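Local structure of CghA (Chaetomium globosum, 6KBC) at residues F66-S71 / S100-D105; I81-S86 / L196-D201; A273-D278 / W339-R344. The protein belongs to the calycin clan, combines two beta-rich family domains in one chain, and holds the ligand WK1 in a pocket. All blocks are in the same frame, centred on the assembly; numbering follows the deposited sequence.

Contact 1 (F66-S71 / S100-D105); sequences FFRDGS and SVVTSD. With WK1 ((2S)-3-[(2S,4E)-4-[[(1R,2S,4aR,6S,8R,8aS)-2-[(E)-but-2-en-2-yl]-6,8-dimethyl-1,2,4a,5,6,7,8,8a-octahydronaphthalen-1-yl]-oxidanyl-methylidene]-3,5-bis(oxidanylidene)pyrrolidin-2-yl]-2-methyl-2-oxidanyl-propanoic acid), chain B.
Arg68 reaches Ser100 from one strand to another inside the N-terminal calycin-clan domain. Strands 66-69 and 100-105 are not sheet neighbours. Their axes approach to 9.3 Å at 110°, and a single long side chain spans the gap.

The polar contact is Arg68 to Ser100. NE of Arg68 donates to OG of Ser100 at 2.9 Å. The bond is almost straight, at 174°, and OG lies in the guanidinium plane. The Arg68 chain is extended from CG to NE, which carries the charged end across. NH2 of Arg68 also makes a weak bond to the Ser100 carbonyl O at 3.0 Å. NH1 of Arg68 is hydrogen-bonded to OG of Ser8 on strand 6-10. The buried guanidinium group thus has two sound bonds and one weak one, which together probably limit its rotation.

The van der Waals contact is smaller. CG2 of Val102 lies over one guanidinium face, 3.9 Å from NH2 of Arg68. Trp118 touches both Arg68 and Ser100.

The ligand contact is on the other side of strand 66-69. Phe67 points away from 100-105, and its backbone O is bonded by NE1 of Trp118. WK1 C11 sits obliquely to the Phe67 ring, 3.6 Å from CE1 of Phe67.

Contact 2 (I81-S86 / L196-D201); sequences INAAWS and LTFHID. With WK1 ((2S)-3-[(2S,4E)-4-[[(1R,2S,4aR,6S,8R,8aS)-2-[(E)-but-2-en-2-yl]-6,8-dimethyl-1,2,4a,5,6,7,8,8a-octahydronaphthalen-1-yl]-oxidanyl-methylidene]-3,5-bis(oxidanylidene)pyrrolidin-2-yl]-2-methyl-2-oxidanyl-propanoic acid), chain B.
Asn82 ND2 donates to O1 of the WK1 carboxyl group at 2.9 Å, with an angle of 160° at the hydrogen, while its neighbours Ala83 and Trp85 meet Phe198. The amide OD1 of Asn82 is bonded to Ser92 OG. This second bond should fix which way the amide is turned and keep ND2 on the ligand. The side chains of strand 81-85 alternate in direction. Asn82 points away from 196-201, and Ala83 and Trp85 point toward it.

Trp85 and Phe198 form a T-shaped (edge-to-face) pair. The six-membered ring of Trp85 brings its CZ2-CH2 edge over one face of Phe198. The planes stand at 81° and the centroids are 4.9 Å apart. CZ2 of Trp85 is 3.4 Å from CD1 of Phe198, so the edge sits toward the rim of the ring. CB of Ala83 comes obliquely to the Phe198 ring, 3.5 Å from its CE2.

Neighbouring groups complete the cluster. NE1 of Trp85 is bonded to the carbonyl O of Arg213, and Lys212 makes a cation-pi contact with the indole. Trp91 forms another edge-to-face pair with Phe198.

The contact joins two strands of the calycin-clan N-terminal domain. Ala83 and Trp85 meet Phe198 through carbon atoms only, while Trp85 NE1 turns to Arg213 O. Strand 81-85 therefore packs with one set of side chains and meets the ligand with another, where Asn82 donates to the carboxyl oxygen.

Contact 3 (A273-D278 / W339-R344); sequences AALYRD and WSFDLR
Leu275 meets Trp339 and Phe341 through its two methyl groups. CD2 of Leu275 lies mainly against Trp339, and CD1 is the methyl nearest Phe341. CD2 of Leu275 stands 3.3 Å above the indole plane, offset toward the rim, 3.5 Å from CD2 of Trp339 and 3.6 Å from its CE3. CD1 of Leu275 lies 3.9 Å from CE2 of Phe341, placed obliquely to that ring. The leucine CG is turned opposite its own backbone N (chi1 178°), and this sends both methyls toward the two aromatic side chains. Phe329 of strand 324-330 touches both Leu275 and Trp339.

Strands 273-277 and 339-344 belong to the C-terminal calycin-clan domain. They do not pair directly, and the nearest CA atoms, of Leu275 and Trp339, are 8.9 Å apart. Side chains fill the distance.

The aromatic contacts run through Tyr252. Its ring meets Phe341 edge-to-face and also packs on Trp339. Its OH is hydrogen-bonded to NE of Arg277.

The charged pair lies within one segment. NH1 of Arg277 forms a salt bridge to OD2 of Asp278, the next residue in the chain, at 3.5 Å.

In the fold
Contacts 1 and 2 lie in the N-terminal calycin-clan domain, and contact 3 in the C-terminal one. Strands 60-69 and 77-85 are sheet neighbours, so contacts 1 and 2 come within about 7 Å at their nearest atoms. Their centres are about 24 Å apart. Along the chain their segments alternate. Both touch WK1, one through an apolar ring and the other through an amide. Lys352 and Asn364 of the C-terminal domain also bind WK1, so both domains supply the pocket. Contact 3 takes no part in it. Its centre is about 31 Å from that of contact 1 and about 28 Å from that of contact 2, with nearest atoms about 18 and 13 Å away.

Contact 1 (F66-S71 / S100-D105)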
# COMPACT_ATOMS: atom_id res chain seq x y z
N PHE A 66 -4.46 8.27 -1.88
CA PHE A 66 -5.10 9.22 -2.77
C PHE A 66 -5.63 8.45 -3.97
O PHE A 66 -4.85 7.85 -4.72
CB PHE A 66 -4.14 10.31 -3.20
CG PHE A 66 -3.66 11.19 -2.08
CD1 PHE A 66 -2.60 10.81 -1.28
CD2 PHE A 66 -4.28 12.42 -1.82
CE1 PHE A 66 -2.14 11.63 -0.24
CE2 PHE A 66 -3.83 13.24 -0.79
CZ PHE A 66 -2.77 12.84 0.00
N PHE A 67 -6.95 8.48 -4.16
CA PHE A 67 -7.63 7.68 -5.17
C PHE A 67 -8.19 8.56 -6.28
O PHE A 67 -8.78 9.62 -6.01
CB PHE A 67 -8.79 6.89 -4.56
CG PHE A 67 -8.38 5.70 -3.74
CD1 PHE A 67 -7.56 4.72 -4.28
CD2 PHE A 67 -8.86 5.53 -2.46
CE1 PHE A 67 -7.20 3.60 -3.53
CE2 PHE A 67 -8.52 4.42 -1.70
CZ PHE A 67 -7.69 3.45 -2.24
N ARG A 68 -8.02 8.10 -7.51
CA ARG A 68 -8.91 8.43 -8.63
C ARG A 68 -9.52 7.11 -9.07
O ARG A 68 -8.84 6.27 -9.67
CB ARG A 68 -8.14 9.09 -9.77
CG ARG A 68 -7.63 10.49 -9.49
CD ARG A 68 -6.72 10.90 -10.62
NE ARG A 68 -6.37 12.31 -10.60
CZ ARG A 68 -5.78 12.93 -11.61
NH1 ARG A 68 -5.50 12.25 -12.72
NH2 ARG A 68 -5.48 14.22 -11.54
N ASP A 69 -10.80 6.91 -8.76
CA ASP A 69 -11.50 5.65 -9.04
C ASP A 69 -12.65 5.94 -10.00
O ASP A 69 -13.69 6.47 -9.59
CB ASP A 69 -11.99 5.00 -7.74
CG ASP A 69 -12.51 3.58 -7.94
OD1 ASP A 69 -12.77 3.18 -9.10
OD2 ASP A 69 -12.67 2.85 -6.94
N GLY A 70 -12.47 5.57 -11.27
CA GLY A 70 -13.49 5.82 -12.26
C GLY A 70 -14.80 5.12 -11.94
O GLY A 70 -15.88 5.68 -12.11
N SER A 71 -14.71 3.89 -11.43
CA SER A 71 -15.92 3.11 -11.18
C SER A 71 -16.79 3.66 -10.08
O SER A 71 -17.96 3.27 -9.98
CB SER A 71 -15.56 1.66 -10.84
OG SER A 71 -14.79 1.59 -9.66
N SER A 100 -9.23 16.74 -8.35
CA SER A 100 -7.95 16.06 -8.22
C SER A 100 -7.04 16.56 -9.32
O SER A 100 -7.32 16.34 -10.50
CB SER A 100 -8.09 14.54 -8.31
OG SER A 100 -6.81 13.94 -8.27
N VAL A 101 -5.94 17.19 -8.94
CA VAL A 101 -4.98 17.68 -9.92
C VAL A 101 -3.60 17.16 -9.55
O VAL A 101 -3.18 17.23 -8.39
CB VAL A 101 -5.00 19.22 -10.02
CG1 VAL A 101 -4.61 19.87 -8.70
CG2 VAL A 101 -4.06 19.67 -11.11
N VAL A 102 -2.89 16.62 -10.54
CA VAL A 102 -1.51 16.21 -10.38
C VAL A 102 -0.68 16.93 -11.43
O VAL A 102 -1.02 16.92 -12.61
CB VAL A 102 -1.34 14.68 -10.51
CG1 VAL A 102 0.13 14.30 -10.34
CG2 VAL A 102 -2.22 13.98 -9.49
N THR A 103 0.41 17.54 -10.98
CA THR A 103 1.33 18.23 -11.86
C THR A 103 2.71 17.62 -11.71
O THR A 103 3.08 17.16 -10.62
CB THR A 103 1.38 19.73 -11.54
OG1 THR A 103 1.97 19.91 -10.25
CG2 THR A 103 -0.02 20.32 -11.54
N SER A 104 3.46 17.59 -12.80
CA SER A 104 4.85 17.17 -12.78
C SER A 104 5.68 18.28 -13.41
O SER A 104 5.43 18.66 -14.56
CB SER A 104 5.04 15.85 -13.54
OG SER A 104 6.37 15.40 -13.42
N ASP A 105 6.64 18.80 -12.66
CA ASP A 105 7.46 19.93 -13.08
C ASP A 105 8.76 19.43 -13.69
O ASP A 105 9.54 18.75 -13.02
CB ASP A 105 7.77 20.86 -11.91
CG ASP A 105 6.54 21.55 -11.37
OD1 ASP A 105 5.55 21.69 -12.12
OD2 ASP A 105 6.57 21.97 -10.19
O WK1 B . -11.62 2.90 3.24
C17 WK1 B . -10.48 2.77 3.59
O1 WK1 B . -9.97 3.51 4.38
C19 WK1 B . -9.66 1.66 3.06
O2 WK1 B . -10.39 0.79 2.27
C18 WK1 B . -9.16 0.84 4.21
C20 WK1 B . -8.61 2.36 2.24
C22 WK1 B . -7.48 1.47 1.95
N WK1 B . -6.30 2.04 1.32
C21 WK1 B . -5.90 1.25 0.33
O5 WK1 B . -4.84 1.52 -0.40
C23 WK1 B . -7.74 0.31 1.13
O4 WK1 B . -8.73 -0.54 1.29
C24 WK1 B . -6.78 0.09 0.10
C16 WK1 B . -6.74 -1.01 -0.86
O3 WK1 B . -7.65 -1.89 -0.78
C9 WK1 B . -5.60 -1.16 -1.79
C8 WK1 B . -4.60 -1.91 -0.87
C12 WK1 B . -4.49 -1.52 0.59
C13 WK1 B . -3.58 -0.68 1.03
C90 WK1 B . -3.50 -0.31 2.48
C14 WK1 B . -5.44 -2.09 1.58
C7 WK1 B . -4.85 -3.39 -0.87
C6 WK1 B . -4.92 -4.02 -2.01
C3 WK1 B . -5.04 -3.18 -3.24
C4 WK1 B . -5.90 -1.95 -3.05
C5 WK1 B . -5.68 -1.07 -4.26
C11 WK1 B . -6.64 0.08 -4.24
C2 WK1 B . -5.36 -3.91 -4.52
C1 WK1 B . -4.88 -3.01 -5.61
C10 WK1 B . -4.90 -3.61 -6.98
C WK1 B . -5.75 -1.79 -5.59

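Contact 2 (I81-S86 / L196-D201)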
# COMPACT_ATOMS: atom_id res chain seq x y z
N ILE A 81 -8.07 7.69 4.54
CA ILE A 81 -7.12 7.89 5.63
C ILE A 81 -7.42 6.92 6.76
O ILE A 81 -8.58 6.76 7.17
CB ILE A 81 -7.16 9.34 6.16
CG1 ILE A 81 -6.86 10.32 5.04
CG2 ILE A 81 -6.14 9.49 7.29
CD1 ILE A 81 -7.42 11.72 5.30
N ASN A 82 -6.37 6.31 7.30
CA ASN A 82 -6.51 5.47 8.48
C ASN A 82 -5.39 5.80 9.45
O ASN A 82 -4.24 5.96 9.04
CB ASN A 82 -6.47 3.99 8.12
CG ASN A 82 -7.69 3.56 7.35
OD1 ASN A 82 -8.72 3.27 7.93
ND2 ASN A 82 -7.59 3.56 6.02
N ALA A 83 -5.72 5.85 10.74
CA ALA A 83 -4.75 6.18 11.76
C ALA A 83 -5.01 5.33 12.99
O ALA A 83 -6.17 5.04 13.31
CB ALA A 83 -4.82 7.68 12.13
N ALA A 84 -3.94 4.92 13.66
CA ALA A 84 -4.04 4.07 14.84
C ALA A 84 -3.07 4.57 15.91
O ALA A 84 -1.97 5.01 15.59
CB ALA A 84 -3.74 2.60 14.51
N TRP A 85 -3.49 4.48 17.17
CA TRP A 85 -2.66 4.81 18.31
C TRP A 85 -2.57 3.59 19.22
O TRP A 85 -3.54 2.85 19.36
CB TRP A 85 -3.23 5.97 19.14
CG TRP A 85 -3.20 7.33 18.52
CD1 TRP A 85 -2.35 8.37 18.85
CD2 TRP A 85 -4.08 7.84 17.50
NE1 TRP A 85 -2.64 9.47 18.08
CE2 TRP A 85 -3.71 9.17 17.26
CE3 TRP A 85 -5.14 7.28 16.77
CZ2 TRP A 85 -4.35 9.97 16.31
CZ3 TRP A 85 -5.78 8.07 15.83
CH2 TRP A 85 -5.38 9.40 15.60
N SER A 86 -1.42 3.43 19.88
CA SER A 86 -1.23 2.28 20.76
C SER A 86 -2.27 2.20 21.86
O SER A 86 -2.51 1.12 22.40
CB SER A 86 0.17 2.31 21.38
OG SER A 86 0.39 3.53 22.07
N LEU A 196 0.31 15.51 13.15
CA LEU A 196 -1.07 15.50 12.68
C LEU A 196 -1.99 15.76 13.86
O LEU A 196 -1.69 15.38 14.99
CB LEU A 196 -1.43 14.14 12.03
CG LEU A 196 -0.85 13.84 10.65
CD1 LEU A 196 -1.05 12.36 10.36
CD2 LEU A 196 -1.52 14.67 9.58
N THR A 197 -3.13 16.38 13.56
CA THR A 197 -4.17 16.59 14.55
C THR A 197 -5.47 16.04 13.99
O THR A 197 -5.88 16.42 12.89
CB THR A 197 -4.32 18.08 14.91
OG1 THR A 197 -3.05 18.57 15.36
CG2 THR A 197 -5.34 18.26 16.02
N PHE A 198 -6.09 15.14 14.75
CA PHE A 198 -7.33 14.48 14.36
C PHE A 198 -8.44 14.93 15.29
O PHE A 198 -8.25 15.02 16.51
CB PHE A 198 -7.22 12.95 14.46
CG PHE A 198 -6.15 12.35 13.59
CD1 PHE A 198 -4.82 12.38 13.98
CD2 PHE A 198 -6.49 11.68 12.42
CE1 PHE A 198 -3.84 11.80 13.20
CE2 PHE A 198 -5.51 11.10 11.63
CZ PHE A 198 -4.19 11.17 12.02
N HIS A 199 -9.61 15.17 14.73
CA HIS A 199 -10.78 15.51 15.53
C HIS A 199 -11.58 14.23 15.77
O HIS A 199 -12.00 13.57 14.82
CB HIS A 199 -11.60 16.61 14.84
CG HIS A 199 -10.81 17.87 14.63
ND1 HIS A 199 -9.79 17.98 13.71
CD2 HIS A 199 -10.87 19.08 15.26
CE1 HIS A 199 -9.26 19.19 13.76
NE2 HIS A 199 -9.91 19.88 14.69
N ILE A 200 -11.73 13.86 17.03
CA ILE A 200 -12.45 12.62 17.41
C ILE A 200 -13.88 12.98 17.81
O ILE A 200 -14.04 13.85 18.67
CB ILE A 200 -11.71 11.95 18.59
CG1 ILE A 200 -10.19 12.01 18.43
CG2 ILE A 200 -12.22 10.54 18.82
CD1 ILE A 200 -9.63 11.04 17.43
N ASP A 201 -14.86 12.33 17.21
CA ASP A 201 -16.28 12.60 17.56
C ASP A 201 -16.53 12.21 19.02
O ASP A 201 -16.52 11.01 19.30
CB ASP A 201 -17.22 11.90 16.58
CG ASP A 201 -17.22 12.52 15.19
OD1 ASP A 201 -16.25 13.23 14.88
OD2 ASP A 201 -18.18 12.27 14.44
O WK1 B . -11.62 2.90 3.24
C17 WK1 B . -10.48 2.77 3.59
O1 WK1 B . -9.97 3.51 4.38
C19 WK1 B . -9.66 1.66 3.06
O2 WK1 B . -10.39 0.79 2.27
C18 WK1 B . -9.16 0.84 4.21
C20 WK1 B . -8.61 2.36 2.24
C22 WK1 B . -7.48 1.47 1.95
N WK1 B . -6.30 2.04 1.32
C21 WK1 B . -5.90 1.25 0.33
O5 WK1 B . -4.84 1.52 -0.40
C23 WK1 B . -7.74 0.31 1.13
O4 WK1 B . -8.73 -0.54 1.29
C24 WK1 B . -6.78 0.09 0.10
C16 WK1 B . -6.74 -1.01 -0.86
O3 WK1 B . -7.65 -1.89 -0.78
C9 WK1 B . -5.60 -1.16 -1.79
C8 WK1 B . -4.60 -1.91 -0.87
C12 WK1 B . -4.49 -1.52 0.59
C13 WK1 B . -3.58 -0.68 1.03
C90 WK1 B . -3.50 -0.31 2.48
C14 WK1 B . -5.44 -2.09 1.58
C7 WK1 B . -4.85 -3.39 -0.87
C6 WK1 B . -4.92 -4.02 -2.01
C3 WK1 B . -5.04 -3.18 -3.24
C4 WK1 B . -5.90 -1.95 -3.05
C5 WK1 B . -5.68 -1.07 -4.26
C11 WK1 B . -6.64 0.08 -4.24
C2 WK1 B . -5.36 -3.91 -4.52
C1 WK1 B . -4.88 -3.01 -5.61
C10 WK1 B . -4.90 -3.61 -6.98
C WK1 B . -5.75 -1.79 -5.59

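Contact 3 (A273-D278 / W339-R344)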
# COMPACT_ATOMS: atom_id res chain seq x y z
N ALA A 273 6.54 -7.63 -4.43
CA ALA A 273 7.01 -7.60 -3.05
C ALA A 273 8.52 -7.47 -3.05
O ALA A 273 9.20 -7.76 -4.04
CB ALA A 273 6.61 -8.86 -2.27
N ALA A 274 9.05 -7.09 -1.90
CA ALA A 274 10.48 -6.93 -1.77
C ALA A 274 10.89 -7.15 -0.33
O ALA A 274 10.18 -6.72 0.59
CB ALA A 274 10.93 -5.54 -2.25
N LEU A 275 12.02 -7.82 -0.14
CA LEU A 275 12.65 -7.92 1.16
C LEU A 275 14.03 -7.27 1.07
O LEU A 275 14.78 -7.53 0.13
CB LEU A 275 12.78 -9.35 1.63
CG LEU A 275 13.48 -9.54 2.97
CD1 LEU A 275 12.63 -9.00 4.12
CD2 LEU A 275 13.81 -11.02 3.17
N TYR A 276 14.34 -6.42 2.03
CA TYR A 276 15.63 -5.77 2.12
C TYR A 276 16.28 -6.20 3.42
O TYR A 276 15.59 -6.48 4.40
CB TYR A 276 15.49 -4.26 2.08
CG TYR A 276 14.80 -3.74 0.87
CD1 TYR A 276 13.41 -3.63 0.83
CD2 TYR A 276 15.53 -3.30 -0.25
CE1 TYR A 276 12.77 -3.14 -0.28
CE2 TYR A 276 14.89 -2.80 -1.37
CZ TYR A 276 13.51 -2.73 -1.38
OH TYR A 276 12.85 -2.23 -2.48
N ARG A 277 17.60 -6.28 3.41
CA ARG A 277 18.38 -6.46 4.62
C ARG A 277 19.41 -5.35 4.66
O ARG A 277 20.25 -5.25 3.76
CB ARG A 277 19.06 -7.83 4.67
CG ARG A 277 19.69 -8.15 6.02
CD ARG A 277 20.48 -9.46 5.99
NE ARG A 277 20.45 -10.13 7.29
CZ ARG A 277 21.18 -9.77 8.35
NH1 ARG A 277 22.02 -8.74 8.28
NH2 ARG A 277 21.08 -10.45 9.48
N ASP A 278 19.32 -4.49 5.67
CA ASP A 278 20.15 -3.29 5.77
C ASP A 278 20.14 -2.50 4.47
O ASP A 278 21.16 -1.98 4.03
CB ASP A 278 21.58 -3.63 6.17
CG ASP A 278 21.66 -4.18 7.57
OD1 ASP A 278 21.13 -3.52 8.48
OD2 ASP A 278 22.27 -5.26 7.74
N TRP A 339 14.05 -16.39 4.00
CA TRP A 339 13.70 -15.71 5.23
C TRP A 339 12.22 -15.97 5.50
O TRP A 339 11.41 -15.96 4.57
CB TRP A 339 13.97 -14.22 5.13
CG TRP A 339 15.38 -13.88 4.74
CD1 TRP A 339 16.41 -13.54 5.58
CD2 TRP A 339 15.91 -13.85 3.42
NE1 TRP A 339 17.55 -13.30 4.85
CE2 TRP A 339 17.27 -13.46 3.52
CE3 TRP A 339 15.37 -14.09 2.15
CZ2 TRP A 339 18.10 -13.32 2.40
CZ3 TRP A 339 16.19 -13.92 1.04
CH2 TRP A 339 17.54 -13.56 1.18
N SER A 340 11.89 -16.21 6.76
CA SER A 340 10.50 -16.44 7.15
C SER A 340 10.16 -15.50 8.29
O SER A 340 10.93 -15.38 9.25
CB SER A 340 10.27 -17.89 7.59
OG SER A 340 8.89 -18.14 7.64
N PHE A 341 9.03 -14.81 8.16
CA PHE A 341 8.57 -13.90 9.19
C PHE A 341 7.12 -14.21 9.51
O PHE A 341 6.32 -14.48 8.61
CB PHE A 341 8.69 -12.43 8.76
CG PHE A 341 10.07 -12.05 8.35
CD1 PHE A 341 11.00 -11.63 9.30
CD2 PHE A 341 10.46 -12.14 7.02
CE1 PHE A 341 12.30 -11.27 8.91
CE2 PHE A 341 11.75 -11.79 6.64
CZ PHE A 341 12.66 -11.37 7.59
N ASP A 342 6.80 -14.16 10.79
CA ASP A 342 5.42 -14.23 11.22
C ASP A 342 4.97 -12.83 11.57
O ASP A 342 5.64 -12.12 12.33
CB ASP A 342 5.26 -15.17 12.41
CG ASP A 342 5.27 -16.63 11.98
OD1 ASP A 342 5.42 -16.90 10.76
OD2 ASP A 342 5.10 -17.51 12.84
N LEU A 343 3.87 -12.41 10.97
CA LEU A 343 3.30 -11.09 11.19
C LEU A 343 1.98 -11.33 11.92
O LEU A 343 1.00 -11.73 11.29
CB LEU A 343 3.09 -10.35 9.88
CG LEU A 343 4.33 -9.69 9.28
CD1 LEU A 343 5.39 -10.69 8.92
CD2 LEU A 343 3.88 -8.96 8.05
N ARG A 344 1.97 -11.11 13.22
CA ARG A 344 0.80 -11.49 14.01
C ARG A 344 0.02 -10.24 14.38
O ARG A 344 0.60 -9.23 14.77
CB ARG A 344 1.20 -12.30 15.25
CG ARG A 344 1.82 -13.62 14.82
CD ARG A 344 2.30 -14.47 15.98
NE ARG A 344 2.81 -15.74 15.48
CZ ARG A 344 2.06 -16.80 15.24
NH1 ARG A 344 0.74 -16.76 15.46
NH2 ARG A 344 2.61 -17.92 14.78